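Local coordinates for superoxide dismutase [Fe] (Sulfolobus solfataricus, PDB 1WB7), which catalyses the disproportionation of superoxide radicals to hydrogen peroxide and oxygen, using one bound iron ion in each subunit of a homotetramer, at residues 4-9 with 51-56; 81-86 with 163-168; 125-130 with 169-174. The protein carries 1 engineered substitution. One frame throughout, in Å; residues are numbered along the deposited sequence.

Contact 1: residues 4-9 with 51-56; sequences IQFKKY and RLEKVV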
loop_
_atom_site.group_PDB
_atom_site.type_symbol
_atom_site.label_atom_id
_atom_site.label_comp_id
_atom_site.label_asym_id
_atom_site.label_seq_id
_atom_site.Cartn_x
_atom_site.Cartn_y
_atom_site.Cartn_z
ATOM N N ILE A 4 24.503 -4.516 23.670
ATOM C CA ILE A 4 23.632 -3.585 22.899
ATOM C C ILE A 4 22.313 -4.257 22.537
ATOM O O ILE A 4 22.270 -5.454 22.256
ATOM C CB ILE A 4 24.305 -3.120 21.583
ATOM C CG1 ILE A 4 24.307 -4.259 20.563
ATOM C CG2 ILE A 4 25.737 -2.667 21.851
ATOM C CD1 ILE A 4 24.849 -3.856 19.208
ATOM N N GLN A 5 21.237 -3.479 22.543
ATOM C CA GLN A 5 19.926 -4.007 22.211
ATOM C C GLN A 5 18.901 -2.883 22.183
ATOM O O GLN A 5 19.231 -1.722 22.421
ATOM C CB GLN A 5 19.491 -5.062 23.237
ATOM C CG GLN A 5 18.756 -4.501 24.451
ATOM C CD GLN A 5 19.647 -4.314 25.664
ATOM O OE1 GLN A 5 19.835 -5.235 26.464
ATOM N NE2 GLN A 5 20.206 -3.118 25.802
ATOM N N PHE A 6 17.657 -3.251 21.888
ATOM C CA PHE A 6 16.542 -2.315 21.843
ATOM C C PHE A 6 15.635 -2.634 23.023
ATOM O O PHE A 6 15.560 -3.784 23.455
ATOM C CB PHE A 6 15.737 -2.485 20.549
ATOM C CG PHE A 6 16.491 -2.123 19.313
ATOM C CD1 PHE A 6 16.768 -3.083 18.346
ATOM C CD2 PHE A 6 16.926 -0.818 19.109
ATOM C CE1 PHE A 6 17.472 -2.749 17.191
ATOM C CE2 PHE A 6 17.629 -0.472 17.959
ATOM C CZ PHE A 6 17.905 -1.436 16.997
ATOM N N LYS A 7 14.952 -1.625 23.548
ATOM C CA LYS A 7 14.045 -1.852 24.658
ATOM C C LYS A 7 12.790 -2.507 24.085
ATOM O O LYS A 7 12.353 -2.181 22.979
ATOM C CB LYS A 7 13.713 -0.525 25.347
ATOM C CG LYS A 7 12.824 -0.655 26.582
ATOM C CD LYS A 7 12.846 0.641 27.390
ATOM C CE LYS A 7 11.795 0.652 28.487
ATOM N NZ LYS A 7 11.904 -0.521 29.385
ATOM N N LYS A 8 12.217 -3.447 24.823
ATOM C CA LYS A 8 11.026 -4.142 24.354
ATOM C C LYS A 8 9.750 -3.406 24.718
ATOM O O LYS A 8 9.736 -2.571 25.618
ATOM C CB LYS A 8 10.985 -5.565 24.925
ATOM C CG LYS A 8 12.209 -6.407 24.574
ATOM C CD LYS A 8 12.360 -6.575 23.062
ATOM C CE LYS A 8 13.669 -7.266 22.691
ATOM N NZ LYS A 8 14.870 -6.431 23.013
ATOM N N TYR A 9 8.677 -3.712 23.999
ATOM C CA TYR A 9 7.391 -3.091 24.256
ATOM C C TYR A 9 6.616 -3.860 25.307
ATOM O O TYR A 9 6.839 -5.051 25.516
ATOM C CB TYR A 9 6.559 -3.027 22.979
ATOM C CG TYR A 9 7.066 -2.018 21.988
ATOM C CD1 TYR A 9 7.858 -2.407 20.915
ATOM C CD2 TYR A 9 6.776 -0.666 22.141
ATOM C CE1 TYR A 9 8.352 -1.469 20.012
ATOM C CE2 TYR A 9 7.265 0.279 21.246
ATOM C CZ TYR A 9 8.049 -0.131 20.188
ATOM O OH TYR A 9 8.541 0.798 19.307
ATOM N N ARG A 51 15.230 -10.027 16.630
ATOM C CA ARG A 51 15.846 -10.440 15.385
ATOM C C ARG A 51 16.670 -9.297 14.793
ATOM O O ARG A 51 17.783 -9.508 14.305
ATOM C CB ARG A 51 14.766 -10.897 14.406
ATOM C CG ARG A 51 15.311 -11.558 13.175
ATOM C CD ARG A 51 14.228 -12.339 12.452
ATOM N NE ARG A 51 14.707 -12.731 11.134
ATOM C CZ ARG A 51 15.667 -13.620 10.927
ATOM N NH1 ARG A 51 16.246 -14.222 11.957
ATOM N NH2 ARG A 51 16.063 -13.887 9.690
ATOM N N LEU A 52 16.137 -8.082 14.843
ATOM C CA LEU A 52 16.869 -6.937 14.317
ATOM C C LEU A 52 18.161 -6.713 15.116
ATOM O O LEU A 52 19.179 -6.301 14.559
ATOM C CB LEU A 52 15.999 -5.678 14.357
ATOM C CG LEU A 52 16.669 -4.435 13.768
ATOM C CD1 LEU A 52 17.135 -4.717 12.355
ATOM C CD2 LEU A 52 15.694 -3.270 13.792
ATOM N N GLU A 53 18.119 -6.996 16.417
ATOM C CA GLU A 53 19.305 -6.838 17.252
ATOM C C GLU A 53 20.397 -7.770 16.733
ATOM O O GLU A 53 21.565 -7.398 16.663
ATOM C CB GLU A 53 18.997 -7.186 18.710
ATOM C CG GLU A 53 17.965 -6.302 19.380
ATOM C CD GLU A 53 17.665 -6.755 20.798
ATOM O OE1 GLU A 53 17.818 -7.967 21.078
ATOM O OE2 GLU A 53 17.263 -5.912 21.629
ATOM N N LYS A 54 20.007 -8.989 16.371
ATOM C CA LYS A 54 20.962 -9.958 15.855
ATOM C C LYS A 54 21.560 -9.491 14.528
ATOM O O LYS A 54 22.726 -9.757 14.239
ATOM C CB LYS A 54 20.299 -11.326 15.686
ATOM C CG LYS A 54 20.027 -12.062 17.001
ATOM C CD LYS A 54 19.489 -13.463 16.713
ATOM C CE LYS A 54 19.238 -14.270 17.984
ATOM N NZ LYS A 54 18.063 -13.779 18.766
ATOM N N VAL A 55 20.765 -8.798 13.717
ATOM C CA VAL A 55 21.275 -8.279 12.449
ATOM C C VAL A 55 22.318 -7.215 12.760
ATOM O O VAL A 55 23.396 -7.198 12.173
ATOM C CB VAL A 55 20.163 -7.623 11.592
ATOM C CG1 VAL A 55 20.788 -6.900 10.406
ATOM C CG2 VAL A 55 19.187 -8.675 11.098
ATOM N N VAL A 56 21.982 -6.326 13.692
ATOM C CA VAL A 56 22.877 -5.246 14.095
ATOM C C VAL A 56 24.182 -5.771 14.698
ATOM O O VAL A 56 25.267 -5.310 14.345
ATOM C CB VAL A 56 22.190 -4.320 15.123
ATOM C CG1 VAL A 56 23.196 -3.300 15.669
ATOM C CG2 VAL A 56 21.005 -3.612 14.472
HETATM O O HOH W 1 17.315 -8.594 23.471
#

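Contact 2: residues 81-86 with 163-168; sequences HKLHAL and IPIILI. With FE (Fe (III) ion), chain C.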
loop_
_atom_site.group_PDB
_atom_site.type_symbol
_atom_site.label_atom_id
_atom_site.label_comp_id
_atom_site.label_asym_id
_atom_site.label_seq_id
_atom_site.Cartn_x
_atom_site.Cartn_y
_atom_site.Cartn_z
ATOM N N HIS A 81 0.451 -2.342 17.995
ATOM C CA HIS A 81 0.483 -2.128 19.435
ATOM C C HIS A 81 0.087 -0.699 19.814
ATOM O O HIS A 81 -0.834 -0.485 20.606
ATOM C CB HIS A 81 1.884 -2.429 19.970
ATOM C CG HIS A 81 2.152 -1.839 21.318
ATOM N ND1 HIS A 81 1.363 -2.103 22.418
ATOM C CD2 HIS A 81 3.109 -0.980 21.742
ATOM C CE1 HIS A 81 1.821 -1.431 23.458
ATOM N NE2 HIS A 81 2.879 -0.742 23.076
ATOM N N LYS A 82 0.784 0.280 19.247
ATOM C CA LYS A 82 0.511 1.677 19.556
ATOM C C LYS A 82 -0.932 2.094 19.304
ATOM O O LYS A 82 -1.551 2.731 20.157
ATOM C CB LYS A 82 1.463 2.587 18.772
ATOM C CG LYS A 82 2.906 2.498 19.238
ATOM C CD LYS A 82 3.813 3.423 18.432
ATOM C CE LYS A 82 5.241 3.433 18.978
ATOM N NZ LYS A 82 5.347 4.041 20.351
ATOM N N LEU A 83 -1.476 1.735 18.145
ATOM C CA LEU A 83 -2.848 2.104 17.818
ATOM C C LEU A 83 -3.883 1.462 18.743
ATOM O O LEU A 83 -4.866 2.102 19.112
ATOM C CB LEU A 83 -3.151 1.761 16.358
ATOM C CG LEU A 83 -2.324 2.554 15.339
ATOM C CD1 LEU A 83 -2.766 2.190 13.928
ATOM C CD2 LEU A 83 -2.497 4.052 15.591
ATOM N N HIS A 84 -3.676 0.207 19.125
ATOM C CA HIS A 84 -4.621 -0.426 20.028
ATOM C C HIS A 84 -4.527 0.228 21.406
ATOM O O HIS A 84 -5.542 0.429 22.077
ATOM C CB HIS A 84 -4.369 -1.936 20.122
ATOM C CG HIS A 84 -4.913 -2.703 18.956
ATOM N ND1 HIS A 84 -4.253 -2.796 17.752
ATOM C CD2 HIS A 84 -6.077 -3.378 18.798
ATOM C CE1 HIS A 84 -4.985 -3.496 16.902
ATOM N NE2 HIS A 84 -6.099 -3.860 17.511
ATOM N N ALA A 85 -3.311 0.579 21.814
ATOM C CA ALA A 85 -3.105 1.226 23.105
ATOM C C ALA A 85 -3.857 2.555 23.123
ATOM O O ALA A 85 -4.405 2.953 24.146
ATOM C CB ALA A 85 -1.615 1.460 23.350
ATOM N N LEU A 86 -3.870 3.248 21.991
ATOM C CA LEU A 86 -4.584 4.513 21.903
ATOM C C LEU A 86 -6.079 4.235 21.901
ATOM O O LEU A 86 -6.864 4.948 22.526
ATOM C CB LEU A 86 -4.208 5.256 20.621
ATOM C CG LEU A 86 -2.809 5.857 20.526
ATOM C CD1 LEU A 86 -2.659 6.525 19.181
ATOM C CD2 LEU A 86 -2.588 6.865 21.660
ATOM N N ILE A 163 2.372 13.970 13.919
ATOM C CA ILE A 163 1.282 14.575 14.678
ATOM C C ILE A 163 0.466 13.596 15.521
ATOM O O ILE A 163 0.347 12.415 15.193
ATOM C CB ILE A 163 0.340 15.406 13.768
ATOM C CG1 ILE A 163 -0.254 14.537 12.668
ATOM C CG2 ILE A 163 1.115 16.568 13.161
ATOM C CD1 ILE A 163 -1.131 15.315 11.724
ATOM N N PRO A 164 -0.108 14.090 16.632
ATOM C CA PRO A 164 -0.917 13.308 17.569
ATOM C C PRO A 164 -2.327 12.925 17.133
ATOM O O PRO A 164 -3.026 13.685 16.460
ATOM C CB PRO A 164 -0.925 14.186 18.818
ATOM C CG PRO A 164 -0.958 15.561 18.238
ATOM C CD PRO A 164 0.084 15.466 17.136
ATOM N N ILE A 165 -2.725 11.727 17.545
ATOM C CA ILE A 165 -4.047 11.184 17.268
ATOM C C ILE A 165 -4.917 11.561 18.460
ATOM O O ILE A 165 -4.561 11.295 19.617
ATOM C CB ILE A 165 -3.978 9.641 17.127
ATOM C CG1 ILE A 165 -3.259 9.287 15.819
ATOM C CG2 ILE A 165 -5.376 9.030 17.198
ATOM C CD1 ILE A 165 -2.805 7.846 15.732
ATOM N N ILE A 166 -6.053 12.194 18.183
ATOM C CA ILE A 166 -6.960 12.628 19.239
ATOM C C ILE A 166 -8.135 11.680 19.355
ATOM O O ILE A 166 -8.586 11.352 20.453
ATOM C CB ILE A 166 -7.483 14.042 18.947
ATOM C CG1 ILE A 166 -6.298 14.995 18.805
ATOM C CG2 ILE A 166 -8.426 14.497 20.053
ATOM C CD1 ILE A 166 -5.408 15.039 20.036
ATOM N N LEU A 167 -8.619 11.242 18.202
ATOM C CA LEU A 167 -9.743 10.321 18.116
ATOM C C LEU A 167 -9.271 9.130 17.287
ATOM O O LEU A 167 -8.631 9.309 16.257
ATOM C CB LEU A 167 -10.910 10.997 17.392
ATOM C CG LEU A 167 -12.296 11.109 18.018
ATOM C CD1 LEU A 167 -13.299 11.379 16.898
ATOM C CD2 LEU A 167 -12.667 9.838 18.765
ATOM N N ILE A 168 -9.571 7.917 17.730
ATOM C CA ILE A 168 -9.163 6.753 16.965
ATOM C C ILE A 168 -10.218 5.660 16.993
ATOM O O ILE A 168 -10.709 5.273 18.056
ATOM C CB ILE A 168 -7.799 6.194 17.455
ATOM C CG1 ILE A 168 -7.427 4.960 16.624
ATOM C CG2 ILE A 168 -7.853 5.868 18.941
ATOM C CD1 ILE A 168 -5.951 4.588 16.698
HETATM FE FE FE C . -7.979 -4.162 16.556
HETATM O O HOH W 2 -6.945 -3.631 14.481
#

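Contact 3: residues 125-130 with 169-174; sequences ETANSL and LDEFEH. With FE (Fe (III) ion), chain C.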
loop_
_atom_site.group_PDB
_atom_site.type_symbol
_atom_site.label_atom_id
_atom_site.label_comp_id
_atom_site.label_asym_id
_atom_site.label_seq_id
_atom_site.Cartn_x
_atom_site.Cartn_y
_atom_site.Cartn_z
ATOM N N GLU A 125 -18.993 9.235 7.875
ATOM C CA GLU A 125 -18.985 9.041 6.432
ATOM C C GLU A 125 -17.603 8.601 5.959
ATOM O O GLU A 125 -17.471 7.679 5.149
ATOM C CB GLU A 125 -19.369 10.352 5.743
ATOM C CG GLU A 125 -19.413 10.290 4.232
ATOM C CD GLU A 125 -19.538 11.671 3.606
ATOM O OE1 GLU A 125 -19.954 12.615 4.313
ATOM O OE2 GLU A 125 -19.230 11.810 2.406
ATOM N N THR A 126 -16.573 9.263 6.473
ATOM C CA THR A 126 -15.207 8.952 6.088
ATOM C C THR A 126 -14.798 7.579 6.611
ATOM O O THR A 126 -14.144 6.812 5.906
ATOM C CB THR A 126 -14.236 10.033 6.602
ATOM O OG1 THR A 126 -14.632 11.307 6.074
ATOM C CG2 THR A 126 -12.820 9.745 6.148
ATOM N N ALA A 127 -15.201 7.262 7.837
ATOM C CA ALA A 127 -14.875 5.968 8.418
ATOM C C ALA A 127 -15.499 4.834 7.599
ATOM O O ALA A 127 -14.855 3.821 7.345
ATOM C CB ALA A 127 -15.366 5.899 9.858
ATOM N N ASN A 128 -16.751 5.007 7.183
ATOM C CA ASN A 128 -17.427 3.973 6.411
ATOM C C ASN A 128 -16.909 3.830 4.988
ATOM O O ASN A 128 -17.122 2.801 4.358
ATOM C CB ASN A 128 -18.940 4.219 6.376
ATOM C CG ASN A 128 -19.601 3.998 7.725
ATOM O OD1 ASN A 128 -19.272 3.055 8.441
ATOM N ND2 ASN A 128 -20.548 4.861 8.070
ATOM N N SER A 129 -16.226 4.852 4.483
ATOM C CA SER A 129 -15.697 4.806 3.124
ATOM C C SER A 129 -14.410 3.992 3.044
ATOM O O SER A 129 -13.936 3.671 1.955
ATOM C CB SER A 129 -15.405 6.220 2.614
ATOM O OG SER A 129 -14.235 6.748 3.228
ATOM N N LEU A 130 -13.840 3.666 4.199
ATOM C CA LEU A 130 -12.594 2.906 4.235
ATOM C C LEU A 130 -12.701 1.569 3.517
ATOM O O LEU A 130 -13.476 0.703 3.913
ATOM C CB LEU A 130 -12.153 2.670 5.681
ATOM C CG LEU A 130 -10.997 1.683 5.873
ATOM C CD1 LEU A 130 -9.758 2.186 5.146
ATOM C CD2 LEU A 130 -10.714 1.505 7.352
ATOM N N LEU A 169 -10.575 5.180 15.804
ATOM C CA LEU A 169 -11.575 4.124 15.662
ATOM C C LEU A 169 -10.984 2.920 14.932
ATOM O O LEU A 169 -10.505 3.049 13.806
ATOM C CB LEU A 169 -12.780 4.651 14.880
ATOM C CG LEU A 169 -13.817 3.628 14.409
ATOM C CD1 LEU A 169 -14.477 2.958 15.608
ATOM C CD2 LEU A 169 -14.864 4.333 13.549
ATOM N N ASP A 170 -11.019 1.755 15.572
ATOM C CA ASP A 170 -10.495 0.533 14.965
ATOM C C ASP A 170 -11.503 -0.020 13.954
ATOM O O ASP A 170 -12.665 -0.268 14.289
ATOM C CB ASP A 170 -10.232 -0.527 16.038
ATOM C CG ASP A 170 -9.530 -1.759 15.484
ATOM O OD1 ASP A 170 -9.357 -1.856 14.250
ATOM O OD2 ASP A 170 -9.150 -2.637 16.286
ATOM N N GLU A 171 -11.058 -0.227 12.719
ATOM C CA GLU A 171 -11.949 -0.751 11.703
ATOM C C GLU A 171 -11.551 -2.114 11.146
ATOM O O GLU A 171 -11.972 -2.487 10.056
ATOM C CB GLU A 171 -12.117 0.261 10.565
ATOM C CG GLU A 171 -12.848 1.526 10.996
ATOM C CD GLU A 171 -13.218 2.415 9.827
ATOM O OE1 GLU A 171 -14.077 2.009 9.013
ATOM O OE2 GLU A 171 -12.645 3.516 9.722
ATOM N N PHE A 172 -10.721 -2.850 11.880
ATOM C CA PHE A 172 -10.368 -4.198 11.452
ATOM C C PHE A 172 -11.629 -4.971 11.803
ATOM O O PHE A 172 -12.361 -4.581 12.707
ATOM C CB PHE A 172 -9.184 -4.755 12.246
ATOM C CG PHE A 172 -7.864 -4.607 11.546
ATOM C CD1 PHE A 172 -7.322 -3.343 11.309
ATOM C CD2 PHE A 172 -7.170 -5.730 11.100
ATOM C CE1 PHE A 172 -6.101 -3.203 10.635
ATOM C CE2 PHE A 172 -5.953 -5.600 10.425
ATOM C CZ PHE A 172 -5.417 -4.336 10.192
ATOM N N GLU A 173 -11.890 -6.063 11.102
ATOM C CA GLU A 173 -13.104 -6.826 11.360
ATOM C C GLU A 173 -13.208 -7.431 12.756
ATOM O O GLU A 173 -14.314 -7.577 13.278
ATOM C CB GLU A 173 -13.261 -7.898 10.284
ATOM C CG GLU A 173 -13.380 -7.293 8.895
ATOM C CD GLU A 173 -13.453 -8.332 7.798
ATOM O OE1 GLU A 173 -12.564 -9.209 7.755
ATOM O OE2 GLU A 173 -14.395 -8.257 6.973
ATOM N N HIS A 174 -12.073 -7.763 13.369
ATOM C CA HIS A 174 -12.081 -8.357 14.709
ATOM C C HIS A 174 -12.559 -7.385 15.780
ATOM O O HIS A 174 -12.787 -7.768 16.919
ATOM C CB HIS A 174 -10.686 -8.875 15.088
ATOM C CG HIS A 174 -9.646 -7.805 15.187
ATOM N ND1 HIS A 174 -8.574 -7.727 14.325
ATOM C CD2 HIS A 174 -9.510 -6.771 16.050
ATOM C CE1 HIS A 174 -7.822 -6.689 14.652
ATOM N NE2 HIS A 174 -8.368 -6.092 15.696
HETATM FE FE FE C . -7.979 -4.162 16.556
HETATM O O HOH W 2 -6.945 -3.631 14.481
#

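Contact 1: residues 4-9 with 51-56
Glu53 overlaps Phe6 along its side chain, CG lying 3.6 Å from Phe6 CD1 at an oblique approach to the ring, the two side chains sliding past each other in opposite directions. The Glu53 chain runs extended beyond CG (chi2 177°), which carries the carboxylate on to the backbone of 4-9. There OE2 appears to accept the backbone N-H of Phe6 at 2.7 Å from N, nearly straight at 170°; its exact place is less sure, because the model sets it too near a neighbouring atom. With the same reservation, Lys8 meets Glu53 tip to tip in a salt bridge, NZ to OE2 2.8 Å. Lys8 NZ also donates to Phe6 O at 2.8 Å, and a water lies 2.5 Å from Glu53 OE1. The contact lays the irregular N-terminal segment over the last turns of helix 27-57, the first long helix of the alpha-hairpin domain of iron/manganese superoxide dismutases. An alanine in place of Glu53 would probably leave the Lys8 ammonium and the Phe6 N-H without their carboxylate partner and open a gap beside Phe6 CD1. Apolar contacts continue on both sides of Glu53 in the helix: Leu52 CD2 lies 3.9 Å from Phe6 CE1, and Val56 CG1 is 3.9 Å from Ile4 CD1. Beyond the pair, Tyr113 of the second subunit meets the Phe6 ring edge-to-face.

Contact 2: residues 81-86 with 163-168
Ile168 has CG1 anti to its backbone N (chi1 179°) and Leu83 has CG anti to its carbonyl carbon (chi1 -64°), torsions that place Ile168 CG1 and Leu83 CG; beyond them the terminal methyls meet, Leu83 CD2 to Ile168 CD1 at 3.7 Å. The contact is an apolar helix-on-strand interface joining the two domains of the iron/manganese superoxide dismutase fold: helix 67-89 of the alpha-hairpin domain packs on Ile165 and Ile168 of strand 165-170, the residues on either side of a classic beta bulge in which Ile166 and Leu167 both face Leu138. No hydrogen bond crosses between the segments. Leu83 and Leu86, three residues apart on the helix, each cross Ile165 at about a right angle. Their methyls converge on one atom, Ile165 CD1, which is 3.8 Å from Leu83 CD2 and 3.7 Å from Leu86 CD1. Trp135 of strand 134-140 packs against both Leu83 and Ile168, while Glu162 of the second subunit packs on Leu86. His84, between the two leucines in sequence, points away from the strand and binds the iron through NE2 at 2.1 Å. Ile168 also packs against helix backbone: its CD1 lies 3.6 Å from Leu83 O, and its CG2 is 3.8 Å from Leu86 C.

Contact 3: residues 125-130 with 169-174
Ala127 and Glu171 make the polar part of this contact: the backbone oxygen of Ala127 lies 2.6 Å from Glu171 OE1. Two oxygens so close suggest that the carboxyl group probably holds a proton and donates it, although the geometry alone does not settle this. Glu171 reaches the helix with CG beside its own backbone N (chi1 -67°) and an extended chain beyond.

Van der Waals contacts lie beside that carboxyl group: Ala127 CB is 3.6 Å from Glu171 OE2. Leu130 meets Glu171 tip to tip, its CD2 3.6 Å from Glu171 CD. The apolar pair is Ala127 CB with Leu169 CD2, 4.0 Å apart. These contacts bury the C-terminal part of helix 116-128 and Leu130 after it against the last residues of strand 165-170 and the loop that follows, within the C-terminal alpha/beta domain of the iron/manganese superoxide dismutase fold. Ala136 of strand 134-140 packs against both Ala127 and Glu171.

Metal coordination occupies the other side of 169-174. Asp170 OD2 binds the iron at 1.9 Å and His174 NE2 at 2.1 Å, with His33 and His84 completing the protein ligands. Asp170 OD1 accepts the backbone N-H of Phe172 in an Asx turn, a bond of 2.9 Å that is nearly straight at 171° and comes from above the carboxylate plane. With OD2 on the iron and OD1 on this N-H, the carboxylate is probably restrained from turning. Across the subunit boundary, His174 ND1 is hydrogen-bonded to Glu173 OE2 of the fourth subunit.

Arg184 makes a long, weak ion pair with Glu171 OE1, which would favour the charged form; the burial and the close Ala127 oxygen would act the other way and probably raise the pKa of Glu171.

Contact 1 is partly buried, its centre about 25 Å from the centre of the chain, whereas contacts 2 and 3 are buried and contact 2 lies closest to that centre. Charge marks the outer site, through a salt bridge with water nearby; contact 2 has no hydrogen bond between its segments and joins apolar side chains, and contact 3 places an acidic group among apolar neighbours. Contacts 2 and 3 share strand 165-170 and the iron, to which 81-86 gives one ligand and 169-174 two. Contacts 1 and 2 use successive helices, 27-57 and 67-89, and touch where Tyr9 packs on His81. Contacts 1 and 3 stay about 17 Å apart at their nearest atoms, yet all three touch the second subunit.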